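Local coordinates for hypothetical protein PA1234 (Pseudomonas aeruginosa, PDB 1Z6N) that is of unknown function but belongs to the thioredoxin family and binds magnesium, with a CxxC pair that hints at a redox role, at residues F127-A133 with H153-V158. Residues are numbered along the deposited sequence; the frame is centred on the assembly and turned at random.
Sequences FVERPQA and HAIGDV
In this thioredoxin-like fold, the end of edge strand 123-128 turns into helix 132-137 and packs against helix 151-164. Phe-127 and Val-128 are extended. Glu-129 (72/-60) is the centre of a classic gamma turn, closed by a hydrogen bond from Arg-130 N to Val-128 O at 2.8 Å. Pro-131 (-61/154) is the N-cap residue. Residues 153-158 are regular alpha helix. The register pairs Phe-127 with Val-158 (CA-CA 6.7 Å) and Pro-131 with Ala-154 (CA-CA 5.2 Å). With chi1 t and chi2 103°, the Phe-127 ring reaches the helix: Phe-127 CE1 lies 4.1 Å from Ala-154 CB, and Phe-127 CB 4.3 Å from Val-158 CG2. Pro-131 CB lies 3.8 Å from His-153 CB, and Pro-131 CG 4.2 Å from Ala-154 CB. His-153 is m, chi2 70°, and sets CD2 3.7 Å from Ala-133 CB. Asp-157 (m, chi2 8°) aims its carboxylate at the start of helix 132-137, whose first amides lack acceptors within the helix. This negative charge at the positive dipole end ties the helices together. Water 1 accepts from Ala-133 N and donates to Asp-157 OD1, both at 2.8 Å. Gln-132 N donates directly to Asp-157 OD2 at 2.8 Å, with an N-H...O angle of 166°.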
loop_
_atom_site.group_PDB
_atom_site.type_symbol
_atom_site.label_atom_id
_atom_site.label_comp_id
_atom_site.label_asym_id
_atom_site.label_seq_id
_atom_site.Cartn_x
_atom_site.Cartn_y
_atom_site.Cartn_z
ATOM N N PHE A 127 6.254 2.074 3.621
ATOM C CA PHE A 127 6.051 2.762 2.339
ATOM C C PHE A 127 5.251 4.022 2.679
ATOM O O PHE A 127 4.256 3.942 3.404
ATOM C CB PHE A 127 5.298 1.846 1.376
ATOM C CG PHE A 127 4.872 2.499 0.080
ATOM C CD1 PHE A 127 5.570 2.257 -1.111
ATOM C CD2 PHE A 127 3.755 3.335 0.040
ATOM C CE1 PHE A 127 5.151 2.845 -2.312
ATOM C CE2 PHE A 127 3.324 3.914 -1.155
ATOM C CZ PHE A 127 4.027 3.677 -2.333
ATOM N N VAL A 128 5.680 5.184 2.193
ATOM C CA VAL A 128 5.042 6.432 2.608
ATOM C C VAL A 128 4.667 7.280 1.397
ATOM O O VAL A 128 5.556 7.815 0.703
ATOM C CB VAL A 128 5.932 7.283 3.566
ATOM C CG1 VAL A 128 5.138 8.486 4.073
ATOM C CG2 VAL A 128 6.472 6.448 4.734
ATOM N N GLU A 129 3.355 7.372 1.159
ATOM C CA GLU A 129 2.754 8.243 0.146
ATOM C C GLU A 129 2.941 7.826 -1.320
ATOM O O GLU A 129 1.950 7.619 -2.030
ATOM C CB GLU A 129 3.153 9.712 0.353
ATOM C CG GLU A 129 2.192 10.698 -0.309
ATOM C CD GLU A 129 2.443 12.150 0.079
ATOM O OE1 GLU A 129 3.616 12.555 0.151
ATOM O OE2 GLU A 129 1.462 12.884 0.309
ATOM N N ARG A 130 4.197 7.726 -1.766
ATOM C CA ARG A 130 4.503 7.457 -3.164
ATOM C C ARG A 130 5.721 6.548 -3.261
ATOM O O ARG A 130 6.543 6.550 -2.344
ATOM C CB ARG A 130 4.785 8.770 -3.902
ATOM C CG ARG A 130 3.555 9.616 -3.997
ATOM C CD ARG A 130 3.837 10.982 -4.582
ATOM N NE ARG A 130 2.642 11.792 -4.390
ATOM C CZ ARG A 130 2.620 13.072 -4.035
ATOM N NH1 ARG A 130 3.752 13.751 -3.844
ATOM N NH2 ARG A 130 1.448 13.675 -3.866
ATOM N N PRO A 131 5.835 5.768 -4.361
ATOM C CA PRO A 131 7.028 4.929 -4.528
ATOM C C PRO A 131 8.315 5.741 -4.608
ATOM O O PRO A 131 8.304 6.901 -5.023
ATOM C CB PRO A 131 6.775 4.165 -5.839
ATOM C CG PRO A 131 5.289 4.285 -6.085
ATOM C CD PRO A 131 4.859 5.581 -5.457
ATOM N N GLN A 132 9.417 5.102 -4.233
ATOM C CA GLN A 132 10.731 5.753 -4.238
ATOM C C GLN A 132 11.080 6.346 -5.609
ATOM O O GLN A 132 11.709 7.412 -5.696
ATOM C CB GLN A 132 11.826 4.773 -3.779
ATOM C CG GLN A 132 13.181 5.456 -3.479
ATOM C CD GLN A 132 13.034 6.497 -2.382
ATOM O OE1 GLN A 132 12.587 6.189 -1.271
ATOM N NE2 GLN A 132 13.409 7.735 -2.690
ATOM N N ALA A 133 10.696 5.657 -6.685
ATOM C CA ALA A 133 11.037 6.135 -8.038
ATOM C C ALA A 133 10.301 7.437 -8.352
ATOM O O ALA A 133 10.800 8.276 -9.105
ATOM C CB ALA A 133 10.732 5.075 -9.110
ATOM N N HIS A 153 5.855 -0.192 -9.241
ATOM C CA HIS A 153 6.883 0.278 -8.297
ATOM C C HIS A 153 6.413 0.264 -6.843
ATOM O O HIS A 153 7.236 0.059 -5.930
ATOM C CB HIS A 153 7.368 1.687 -8.660
ATOM C CG HIS A 153 7.920 1.802 -10.046
ATOM N ND1 HIS A 153 7.124 1.725 -11.169
ATOM C CD2 HIS A 153 9.181 2.008 -10.491
ATOM C CE1 HIS A 153 7.874 1.868 -12.247
ATOM N NE2 HIS A 153 9.127 2.047 -11.864
ATOM N N ALA A 154 5.114 0.483 -6.619
ATOM C CA ALA A 154 4.582 0.404 -5.263
ATOM C C ALA A 154 4.762 -1.027 -4.750
ATOM O O ALA A 154 5.175 -1.241 -3.602
ATOM C CB ALA A 154 3.096 0.812 -5.240
ATOM N N ILE A 155 4.480 -1.998 -5.617
ATOM C CA ILE A 155 4.652 -3.408 -5.287
ATOM C C ILE A 155 6.122 -3.729 -5.036
ATOM O O ILE A 155 6.458 -4.379 -4.037
ATOM C CB ILE A 155 4.085 -4.329 -6.391
ATOM C CG1 ILE A 155 2.571 -4.086 -6.569
ATOM C CG2 ILE A 155 4.362 -5.792 -6.064
ATOM C CD1 ILE A 155 1.976 -4.769 -7.818
ATOM N N GLY A 156 6.991 -3.270 -5.943
ATOM C CA GLY A 156 8.445 -3.492 -5.822
ATOM C C GLY A 156 9.011 -2.930 -4.529
ATOM O O GLY A 156 9.830 -3.581 -3.874
ATOM N N ASP A 157 8.572 -1.730 -4.150
ATOM C CA ASP A 157 9.072 -1.119 -2.915
ATOM C C ASP A 157 8.710 -1.981 -1.699
ATOM O O ASP A 157 9.533 -2.193 -0.799
ATOM C CB ASP A 157 8.504 0.286 -2.700
ATOM C CG ASP A 157 9.123 1.346 -3.607
ATOM O OD1 ASP A 157 9.911 1.016 -4.540
ATOM O OD2 ASP A 157 8.791 2.530 -3.363
ATOM N N VAL A 158 7.460 -2.445 -1.643
ATOM C CA VAL A 158 7.021 -3.269 -0.509
ATOM C C VAL A 158 7.751 -4.612 -0.516
ATOM O O VAL A 158 8.182 -5.090 0.539
ATOM C CB VAL A 158 5.490 -3.447 -0.506
ATOM C CG1 VAL A 158 5.067 -4.554 0.450
ATOM C CG2 VAL A 158 4.836 -2.116 -0.125
HETATM O O HOH W 1 9.997 2.914 -6.592
#